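Long-range contacts in Myo-inositol-1-phosphate synthase-related protein (Thermotoga maritima MSB8, PDB 3CIN), which belongs with the myo-inositol-1-phosphate synthase-related proteins, has a Rossmann-type parallel fold, and holds nicotinamide-adenine-dinucleotide and a magnesium ion: residues Gly44-Arg49 with Gly333-Asp338; Thr145-Pro150 with Asn266-Phe271. All blocks are in the same frame, centred on the assembly; numbering follows the deposited sequence.

Contact 1: Gly44-Arg49 with Gly333-Asp338; sequences GVPLAR and GGLLVD
With CG turned anti to its own carbonyl carbon (chi1 -83°), Asp338 reaches from helix 328-348 to the backbone N of Leu47, while Val45, with CG1 anti to its backbone N (chi1 -178°), lays that methyl against the same carboxylate. The motif is a type I beta turn, Val45 to Ala48, in the loop that joins helix 23-36 to strand 58-65 of the Rossmann-type parallel fold, and it is gripped by a side chain of helix 328-348. Leu47 N gives its hydrogen to the syn lone pair of Asp338 OD2 at 2.8 Å, with a bend to 146° at the hydrogen; a longer, weak branch goes to OD1. The turn closes itself through Ala48 N to Val45 O, 3.0 Å. Pro46, the second residue of the turn, has no N-H to offer, and its CD lies 3.2 Å from Asp338 OD2. Pro46 CG also meets Leu335 CD2 at 3.6 Å, the two side chains crossing at about a right angle. Val337 points toward the loop and packs its CG1 on Val45 CG1 at 3.8 Å. Gly334, without a side chain, brings its CA within 3.4 Å of Gly44 O in a CA-H...O contact. The buried carboxylate is well supplied with partners, since OD2 is also bonded to Tyr362 OH and OD1 forms a salt bridge with Arg341, which probably helps keep it ionised. Arg341 also bonds Ala48 O, so one arginine spans both carboxylate and turn. Phe313 of the second subunit packs on Val45 and Val337, placing the loop at a subunit interface. The methyl CG1 of Val45 lies 3.0 Å from Asp338 OD1.

Contact 2: Thr145-Pro150 with Asn266-Phe271; sequences TEAFVP and NKSKEF. With NAD (nicotinamide-adenine-dinucleotide), chain F.
Phe271 of helix 262-272 offers a flat ring to Pro150, which sits on it as a bump on a plate: Pro150 CD stands 3.5 Å from the ring centroid and only 2° off the ring normal, a CH-pi contact over one face. Glu270 CB covers the opposite face, so the ring is sandwiched. The far end of the Phe148 ring meets the CB of Phe271 obliquely. Phe148 CG stands between backbone N and carbonyl carbon (chi1 68°), and the ring bends back so that CZ touches Phe271 CB at 3.8 Å. Val149 turns its two methyls to different neighbours, CG1 to the Phe271 ring at 4.3 Å from CE2, and CG2 to the aliphatic stem of Lys267, 4.0 Å from CD, where the two side chains cross at about a right angle. Between these apolar patches Ser268 enters as a small polar peg. Its OG donates to Phe148 O at 2.7 Å, in the carbonyl plane and on a lone pair (C=O...O angle 126°). At the inner end of the same loop, after strand 138-141, Thr145 OG1 accepts a bond from O2D of nicotinamide-adenine-dinucleotide, 2.7 Å, and is also bonded to Asp256. The apolar surfaces thus meet by contact, and the directed bond from Ser268 gives Phe148 O a hydroxyl partner, probably helping to orient that carbonyl.

From the N terminus, the chain forms strand 14-19 and helix 23-36 and then reaches residues 44-49, the first half of contact 1. It runs on through strands 58-65 and 138-141 to residues 145-150, which open contact 2. That inner loop closes at residues 266-271, within helix 262-272; the outer one closes later, at residues 333-338 of helix 328-348. Contact 2 therefore lies wholly within the span of contact 1, and the two do not cross. Their centres are 29 Å apart, on opposite sides of the chain's centre. Contact 1 ties the early loop to helix 328-348; contact 2 joins a loop following a central-sheet strand to helix 262-272.

Contact 1: Gly44-Arg49 with Gly333-Asp338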
ATOM      1  N   GLY A  44      17.342  10.873 -13.815  1.00 27.14           N
ATOM      2  CA  GLY A  44      18.040  10.520 -12.584  1.00 28.95           C
ATOM      3  C   GLY A  44      19.324  11.283 -12.264  1.00 28.29           C
ATOM      4  O   GLY A  44      19.940  11.097 -11.187  1.00 32.41           O
ATOM      5  N   VAL A  45      19.749  12.138 -13.183  1.00 29.74           N
ATOM      6  CA  VAL A  45      20.902  13.028 -12.942  1.00 28.65           C
ATOM      7  C   VAL A  45      20.314  14.427 -12.667  1.00 28.24           C
ATOM      8  O   VAL A  45      19.852  15.108 -13.596  1.00 28.46           O
ATOM      9  CB  VAL A  45      21.796  13.099 -14.178  1.00 27.76           C
ATOM     10  CG1 VAL A  45      23.034  14.013 -13.864  1.00 29.01           C
ATOM     11  CG2 VAL A  45      22.261  11.673 -14.581  1.00 31.72           C
ATOM     12  N   PRO A  46      20.262  14.824 -11.392  1.00 28.43           N
ATOM     13  CA  PRO A  46      19.510  16.050 -11.061  1.00 29.69           C
ATOM     14  C   PRO A  46      19.816  17.274 -11.859  1.00 29.99           C
ATOM     15  O   PRO A  46      18.859  17.921 -12.323  1.00 32.21           O
ATOM     16  CB  PRO A  46      19.773  16.219  -9.561  1.00 27.61           C
ATOM     17  CG  PRO A  46      19.946  14.802  -9.084  1.00 28.78           C
ATOM     18  CD  PRO A  46      20.750  14.158 -10.160  1.00 28.82           C
ATOM     19  N   LEU A  47      21.091  17.580 -12.088  1.00 30.22           N
ATOM     20  CA  LEU A  47      21.471  18.792 -12.793  1.00 30.03           C
ATOM     21  C   LEU A  47      21.696  18.550 -14.271  1.00 29.31           C
ATOM     22  O   LEU A  47      21.969  19.472 -15.001  1.00 31.99           O
ATOM     23  CB  LEU A  47      22.682  19.477 -12.132  1.00 29.82           C
ATOM     24  CG  LEU A  47      22.409  19.920 -10.700  1.00 30.49           C
ATOM     25  CD1 LEU A  47      23.780  20.453 -10.227  1.00 33.51           C
ATOM     26  CD2 LEU A  47      21.280  20.946 -10.613  1.00 27.85           C
ATOM     27  N   ALA A  48      21.508  17.309 -14.722  1.00 29.92           N
ATOM     28  CA  ALA A  48      21.473  16.997 -16.157  1.00 28.74           C
ATOM     29  C   ALA A  48      22.569  17.740 -16.914  1.00 29.84           C
ATOM     30  O   ALA A  48      23.731  17.576 -16.568  1.00 29.59           O
ATOM     31  CB  ALA A  48      20.130  17.268 -16.709  1.00 29.17           C
ATOM     32  N   ARG A  49      22.217  18.498 -17.945  1.00 31.15           N
ATOM     33  CA  ARG A  49      23.191  19.200 -18.776  1.00 31.78           C
ATOM     34  C   ARG A  49      23.356  20.672 -18.410  1.00 32.41           C
ATOM     35  O   ARG A  49      23.861  21.465 -19.227  1.00 31.07           O
ATOM     36  CB  ARG A  49      22.827  19.054 -20.234  1.00 31.73           C
ATOM     37  CG  ARG A  49      22.860  17.639 -20.735  1.00 34.32           C
ATOM     38  CD  ARG A  49      22.704  17.649 -22.243  1.00 39.92           C
ATOM     39  NE  ARG A  49      22.027  16.427 -22.642  1.00 38.57           N
ATOM     40  CZ  ARG A  49      22.639  15.315 -23.023  1.00 37.76           C
ATOM     41  NH1 ARG A  49      23.971  15.271 -23.171  1.00 44.87           N
ATOM     42  NH2 ARG A  49      21.891  14.255 -23.338  1.00 47.76           N
ATOM     43  N   GLY A 333      23.928   5.853  -8.844  1.00 30.78           N
ATOM     44  CA  GLY A 333      24.684   6.089 -10.080  1.00 30.60           C
ATOM     45  C   GLY A 333      24.382   7.440 -10.711  1.00 30.09           C
ATOM     46  O   GLY A 333      25.279   8.182 -11.096  1.00 30.14           O
ATOM     47  N   GLY A 334      23.107   7.816 -10.763  1.00 29.07           N
ATOM     48  CA  GLY A 334      22.735   9.084 -11.307  1.00 31.57           C
ATOM     49  C   GLY A 334      23.199  10.254 -10.485  1.00 30.49           C
ATOM     50  O   GLY A 334      23.654  11.267 -11.026  1.00 29.78           O
ATOM     51  N   LEU A 335      23.104  10.123  -9.176  1.00 29.05           N
ATOM     52  CA  LEU A 335      23.617  11.191  -8.295  1.00 30.14           C
ATOM     53  C   LEU A 335      25.100  11.384  -8.506  1.00 29.89           C
ATOM     54  O   LEU A 335      25.603  12.525  -8.512  1.00 29.04           O
ATOM     55  CB  LEU A 335      23.350  10.877  -6.844  1.00 31.22           C
ATOM     56  CG  LEU A 335      21.885  10.841  -6.446  1.00 34.23           C
ATOM     57  CD1 LEU A 335      21.828  10.752  -4.911  1.00 31.40           C
ATOM     58  CD2 LEU A 335      21.084  12.074  -6.971  1.00 31.87           C
ATOM     59  N   LEU A 336      25.801  10.289  -8.747  1.00 28.09           N
ATOM     60  CA  LEU A 336      27.258  10.376  -8.877  1.00 29.03           C
ATOM     61  C   LEU A 336      27.669  11.178 -10.131  1.00 29.79           C
ATOM     62  O   LEU A 336      28.749  11.800 -10.155  1.00 28.60           O
ATOM     63  CB  LEU A 336      27.878   8.966  -8.877  1.00 28.96           C
ATOM     64  CG  LEU A 336      28.037   8.319  -7.498  1.00 28.96           C
ATOM     65  CD1 LEU A 336      28.448   6.826  -7.603  1.00 30.58           C
ATOM     66  CD2 LEU A 336      29.046   9.053  -6.611  1.00 30.91           C
ATOM     67  N   VAL A 337      26.845  11.134 -11.179  1.00 28.62           N
ATOM     68  CA  VAL A 337      27.138  11.873 -12.407  1.00 29.18           C
ATOM     69  C   VAL A 337      27.221  13.365 -12.052  1.00 29.56           C
ATOM     70  O   VAL A 337      28.023  14.079 -12.587  1.00 30.87           O
ATOM     71  CB  VAL A 337      26.150  11.586 -13.499  1.00 30.46           C
ATOM     72  CG1 VAL A 337      26.437  12.482 -14.730  1.00 29.09           C
ATOM     73  CG2 VAL A 337      26.233  10.063 -13.898  1.00 33.67           C
ATOM     74  N   ASP A 338      26.343  13.837 -11.174  1.00 29.06           N
ATOM     75  CA  ASP A 338      26.425  15.240 -10.701  1.00 30.35           C
ATOM     76  C   ASP A 338      27.607  15.462  -9.734  1.00 29.37           C
ATOM     77  O   ASP A 338      28.339  16.448  -9.859  1.00 31.35           O
ATOM     78  CB  ASP A 338      25.157  15.672  -9.961  1.00 28.70           C
ATOM     79  CG  ASP A 338      24.037  16.115 -10.855  1.00 29.52           C
ATOM     80  OD1 ASP A 338      24.177  16.225 -12.111  1.00 31.98           O
ATOM     81  OD2 ASP A 338      22.945  16.446 -10.299  1.00 29.86           O
TER

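Contact 2: Thr145-Pro150 with Asn266-Phe271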
ATOM      1  N   THR A 145      29.735  -1.696   2.648  1.00 29.62           N
ATOM      2  CA  THR A 145      29.435  -1.117   3.966  1.00 29.84           C
ATOM      3  C   THR A 145      30.289  -1.711   5.089  1.00 30.67           C
ATOM      4  O   THR A 145      30.541  -2.907   5.117  1.00 29.23           O
ATOM      5  CB  THR A 145      27.922  -1.365   4.294  1.00 33.89           C
ATOM      6  OG1 THR A 145      27.094  -0.966   3.195  1.00 38.25           O
ATOM      7  CG2 THR A 145      27.478  -0.627   5.497  1.00 32.73           C
ATOM      8  N   GLU A 146      30.663  -0.861   6.076  1.00 31.56           N
ATOM      9  CA  GLU A 146      31.714  -1.117   7.065  1.00 29.73           C
ATOM     10  C   GLU A 146      31.237  -0.896   8.482  1.00 30.99           C
ATOM     11  O   GLU A 146      30.412  -0.009   8.729  1.00 30.53           O
ATOM     12  CB  GLU A 146      32.901  -0.176   6.918  1.00 33.53           C
ATOM     13  CG  GLU A 146      33.501  -0.161   5.528  1.00 30.87           C
ATOM     14  CD  GLU A 146      34.412   1.002   5.278  1.00 32.67           C
ATOM     15  OE1 GLU A 146      34.339   2.006   6.009  1.00 34.98           O
ATOM     16  OE2 GLU A 146      35.175   0.912   4.304  1.00 31.63           O
ATOM     17  N   ALA A 147      31.696  -1.759   9.387  1.00 30.30           N
ATOM     18  CA  ALA A 147      31.492  -1.527  10.829  1.00 31.03           C
ATOM     19  C   ALA A 147      32.602  -0.545  11.271  1.00 33.22           C
ATOM     20  O   ALA A 147      33.720  -0.962  11.542  1.00 37.28           O
ATOM     21  CB  ALA A 147      31.603  -2.824  11.588  1.00 31.99           C
ATOM     22  N   PHE A 148      32.299   0.751  11.329  1.00 31.84           N
ATOM     23  CA  PHE A 148      33.312   1.793  11.563  1.00 29.53           C
ATOM     24  C   PHE A 148      33.056   2.427  12.915  1.00 28.94           C
ATOM     25  O   PHE A 148      31.939   2.327  13.475  1.00 28.86           O
ATOM     26  CB  PHE A 148      33.262   2.865  10.485  1.00 27.89           C
ATOM     27  CG  PHE A 148      32.007   3.712  10.529  1.00 29.52           C
ATOM     28  CD1 PHE A 148      30.832   3.246  10.005  1.00 30.62           C
ATOM     29  CD2 PHE A 148      31.993   4.955  11.174  1.00 32.29           C
ATOM     30  CE1 PHE A 148      29.659   3.980  10.114  1.00 31.80           C
ATOM     31  CE2 PHE A 148      30.834   5.684  11.267  1.00 30.98           C
ATOM     32  CZ  PHE A 148      29.689   5.224  10.742  1.00 31.50           C
ATOM     33  N   VAL A 149      34.087   3.087  13.412  1.00 30.56           N
ATOM     34  CA  VAL A 149      33.979   3.975  14.559  1.00 29.52           C
ATOM     35  C   VAL A 149      34.777   5.238  14.208  1.00 30.82           C
ATOM     36  O   VAL A 149      35.949   5.140  13.883  1.00 27.96           O
ATOM     37  CB  VAL A 149      34.608   3.338  15.807  1.00 31.28           C
ATOM     38  CG1 VAL A 149      34.722   4.374  16.963  1.00 29.47           C
ATOM     39  CG2 VAL A 149      33.830   2.068  16.214  1.00 32.31           C
ATOM     40  N   PRO A 150      34.140   6.401  14.230  1.00 26.47           N
ATOM     41  CA  PRO A 150      34.886   7.610  13.899  1.00 28.95           C
ATOM     42  C   PRO A 150      35.944   7.978  14.950  1.00 26.68           C
ATOM     43  O   PRO A 150      35.958   7.485  16.105  1.00 27.08           O
ATOM     44  CB  PRO A 150      33.791   8.706  13.846  1.00 29.38           C
ATOM     45  CG  PRO A 150      32.818   8.267  14.826  1.00 34.24           C
ATOM     46  CD  PRO A 150      32.774   6.704  14.670  1.00 28.47           C
ATOM     47  N   ASN A 266      26.118  -3.758  15.809  1.00 52.66           N
ATOM     48  CA  ASN A 266      26.037  -3.248  17.196  1.00 53.47           C
ATOM     49  C   ASN A 266      27.113  -2.197  17.466  1.00 52.13           C
ATOM     50  O   ASN A 266      26.870  -1.208  18.144  1.00 51.92           O
ATOM     51  CB  ASN A 266      26.179  -4.380  18.224  1.00 52.59           C
ATOM     52  CG  ASN A 266      24.973  -5.319  18.253  1.00 57.30           C
ATOM     53  OD1 ASN A 266      23.861  -4.951  17.864  1.00 61.40           O
ATOM     54  ND2 ASN A 266      25.201  -6.548  18.711  1.00 60.72           N
ATOM     55  N   LYS A 267      28.294  -2.423  16.912  1.00 50.59           N
ATOM     56  CA  LYS A 267      29.450  -1.558  17.142  1.00 51.07           C
ATOM     57  C   LYS A 267      29.271  -0.147  16.520  1.00 49.01           C
ATOM     58  O   LYS A 267      29.698   0.860  17.099  1.00 48.07           O
ATOM     59  CB  LYS A 267      30.701  -2.243  16.580  1.00 51.49           C
ATOM     60  CG  LYS A 267      32.029  -1.496  16.796  1.00 52.91           C
ATOM     61  CD  LYS A 267      33.066  -1.848  15.719  1.00 52.05           C
ATOM     62  CE  LYS A 267      34.043  -2.902  16.162  1.00 58.71           C
ATOM     63  NZ  LYS A 267      34.867  -3.344  15.000  1.00 58.57           N
ATOM     64  N   SER A 268      28.646  -0.092  15.343  1.00 46.21           N
ATOM     65  CA  SER A 268      28.488   1.142  14.588  1.00 43.54           C
ATOM     66  C   SER A 268      27.136   1.820  14.758  1.00 43.14           C
ATOM     67  O   SER A 268      26.985   2.952  14.305  1.00 41.94           O
ATOM     68  CB  SER A 268      28.691   0.859  13.105  1.00 45.44           C
ATOM     69  OG  SER A 268      30.038   0.498  12.877  1.00 43.00           O
ATOM     70  N   LYS A 269      26.173   1.105  15.377  1.00 43.01           N
ATOM     71  CA  LYS A 269      24.783   1.558  15.553  1.00 43.36           C
ATOM     72  C   LYS A 269      24.693   3.000  16.111  1.00 41.04           C
ATOM     73  O   LYS A 269      23.919   3.829  15.605  1.00 44.64           O
ATOM     74  CB  LYS A 269      24.030   0.582  16.497  1.00 44.92           C
ATOM     75  CG  LYS A 269      22.648   1.060  16.912  1.00 45.80           C
ATOM     76  N   GLU A 270      25.529   3.299  17.099  1.00 41.91           N
ATOM     77  CA  GLU A 270      25.594   4.658  17.696  1.00 40.77           C
ATOM     78  C   GLU A 270      25.734   5.731  16.595  1.00 37.41           C
ATOM     79  O   GLU A 270      25.191   6.846  16.689  1.00 37.39           O
ATOM     80  CB  GLU A 270      26.792   4.729  18.656  1.00 39.41           C
ATOM     81  CG  GLU A 270      26.849   5.950  19.579  1.00 45.45           C
ATOM     82  CD  GLU A 270      27.939   5.826  20.685  1.00 41.19           C
ATOM     83  OE1 GLU A 270      28.918   5.075  20.481  1.00 54.09           O
ATOM     84  OE2 GLU A 270      27.809   6.478  21.753  1.00 57.66           O
ATOM     85  N   PHE A 271      26.445   5.380  15.523  1.00 32.72           N
ATOM     86  CA  PHE A 271      26.722   6.293  14.449  1.00 32.77           C
ATOM     87  C   PHE A 271      25.854   6.092  13.204  1.00 37.43           C
ATOM     88  O   PHE A 271      25.584   7.037  12.501  1.00 41.38           O
ATOM     89  CB  PHE A 271      28.214   6.207  14.094  1.00 34.65           C
ATOM     90  CG  PHE A 271      29.096   6.156  15.309  1.00 38.60           C
ATOM     91  CD1 PHE A 271      29.336   7.303  16.070  1.00 33.40           C
ATOM     92  CD2 PHE A 271      29.674   4.960  15.709  1.00 35.52           C
ATOM     93  CE1 PHE A 271      30.098   7.253  17.199  1.00 34.14           C
ATOM     94  CE2 PHE A 271      30.440   4.911  16.850  1.00 36.85           C
ATOM     95  CZ  PHE A 271      30.639   6.061  17.598  1.00 31.36           C
TER
HETATM   96  PA  NAD F 400      28.474  -4.002  -3.971  1.00 30.21           P
HETATM   97  O1A NAD F 400      27.780  -4.443  -5.232  1.00 30.14           O
HETATM   98  O2A NAD F 400      28.748  -5.153  -3.053  1.00 32.40           O
HETATM   99  O5B NAD F 400      29.857  -3.423  -4.432  1.00 29.79           O
HETATM  100  C5B NAD F 400      30.886  -3.152  -3.483  1.00 33.91           C
HETATM  101  C4B NAD F 400      32.214  -3.364  -4.188  1.00 31.32           C
HETATM  102  O4B NAD F 400      33.257  -2.883  -3.355  1.00 31.01           O
HETATM  103  C3B NAD F 400      32.544  -4.815  -4.517  1.00 31.00           C
HETATM  104  O3B NAD F 400      33.065  -4.938  -5.830  1.00 28.33           O
HETATM  105  C2B NAD F 400      33.606  -5.181  -3.488  1.00 33.16           C
HETATM  106  O2B NAD F 400      34.377  -6.284  -3.882  1.00 29.18           O
HETATM  107  C1B NAD F 400      34.329  -3.859  -3.364  1.00 30.92           C
HETATM  108  N9A NAD F 400      35.106  -3.678  -2.135  1.00 26.88           N
HETATM  109  C8A NAD F 400      34.696  -4.093  -0.872  1.00 28.52           C
HETATM  110  N7A NAD F 400      35.631  -3.614   0.019  1.00 29.18           N
HETATM  111  C5A NAD F 400      36.592  -2.943  -0.695  1.00 28.23           C
HETATM  112  C6A NAD F 400      37.801  -2.349  -0.321  1.00 30.78           C
HETATM  113  N6A NAD F 400      38.210  -2.258   0.983  1.00 31.10           N
HETATM  114  N1A NAD F 400      38.523  -1.714  -1.312  1.00 26.93           N
HETATM  115  C2A NAD F 400      38.094  -1.748  -2.627  1.00 28.62           C
HETATM  116  N3A NAD F 400      36.946  -2.401  -3.024  1.00 26.17           N
HETATM  117  C4A NAD F 400      36.229  -2.987  -2.043  1.00 26.24           C
HETATM  118  O3  NAD F 400      27.662  -2.861  -3.249  1.00 28.15           O
HETATM  119  PN  NAD F 400      26.882  -1.688  -3.959  1.00 29.79           P
HETATM  120  O1N NAD F 400      25.432  -2.041  -3.969  1.00 31.96           O
HETATM  121  O2N NAD F 400      27.611  -1.230  -5.178  1.00 29.80           O
HETATM  122  O5D NAD F 400      26.996  -0.547  -2.853  1.00 31.31           O
HETATM  123  C5D NAD F 400      28.214   0.134  -2.660  1.00 32.51           C
HETATM  124  C4D NAD F 400      28.177   0.990  -1.399  1.00 31.50           C
HETATM  125  O4D NAD F 400      27.268   2.038  -1.602  1.00 31.31           O
HETATM  126  C3D NAD F 400      27.774   0.276  -0.119  1.00 30.99           C
HETATM  127  O3D NAD F 400      28.540   0.800   0.997  1.00 34.51           O
HETATM  128  C2D NAD F 400      26.334   0.733   0.046  1.00 33.56           C
HETATM  129  O2D NAD F 400      25.927   0.745   1.417  1.00 38.87           O
HETATM  130  C1D NAD F 400      26.444   2.150  -0.472  1.00 33.24           C
HETATM  131  N1N NAD F 400      25.154   2.715  -0.862  1.00 36.64           N
HETATM  132  C2N NAD F 400      24.436   2.131  -1.824  1.00 35.64           C
HETATM  133  C3N NAD F 400      23.215   2.782  -2.149  1.00 42.39           C
HETATM  134  C7N NAD F 400      22.526   2.333  -3.355  1.00 41.61           C
HETATM  135  O7N NAD F 400      23.070   1.250  -3.990  1.00 48.49           O
HETATM  136  N7N NAD F 400      21.432   2.980  -3.786  1.00 57.75           N
HETATM  137  C4N NAD F 400      22.783   3.924  -1.505  1.00 43.86           C
HETATM  138  C5N NAD F 400      23.537   4.485  -0.515  1.00 51.05           C
HETATM  139  C6N NAD F 400      24.756   3.859  -0.219  1.00 38.95           C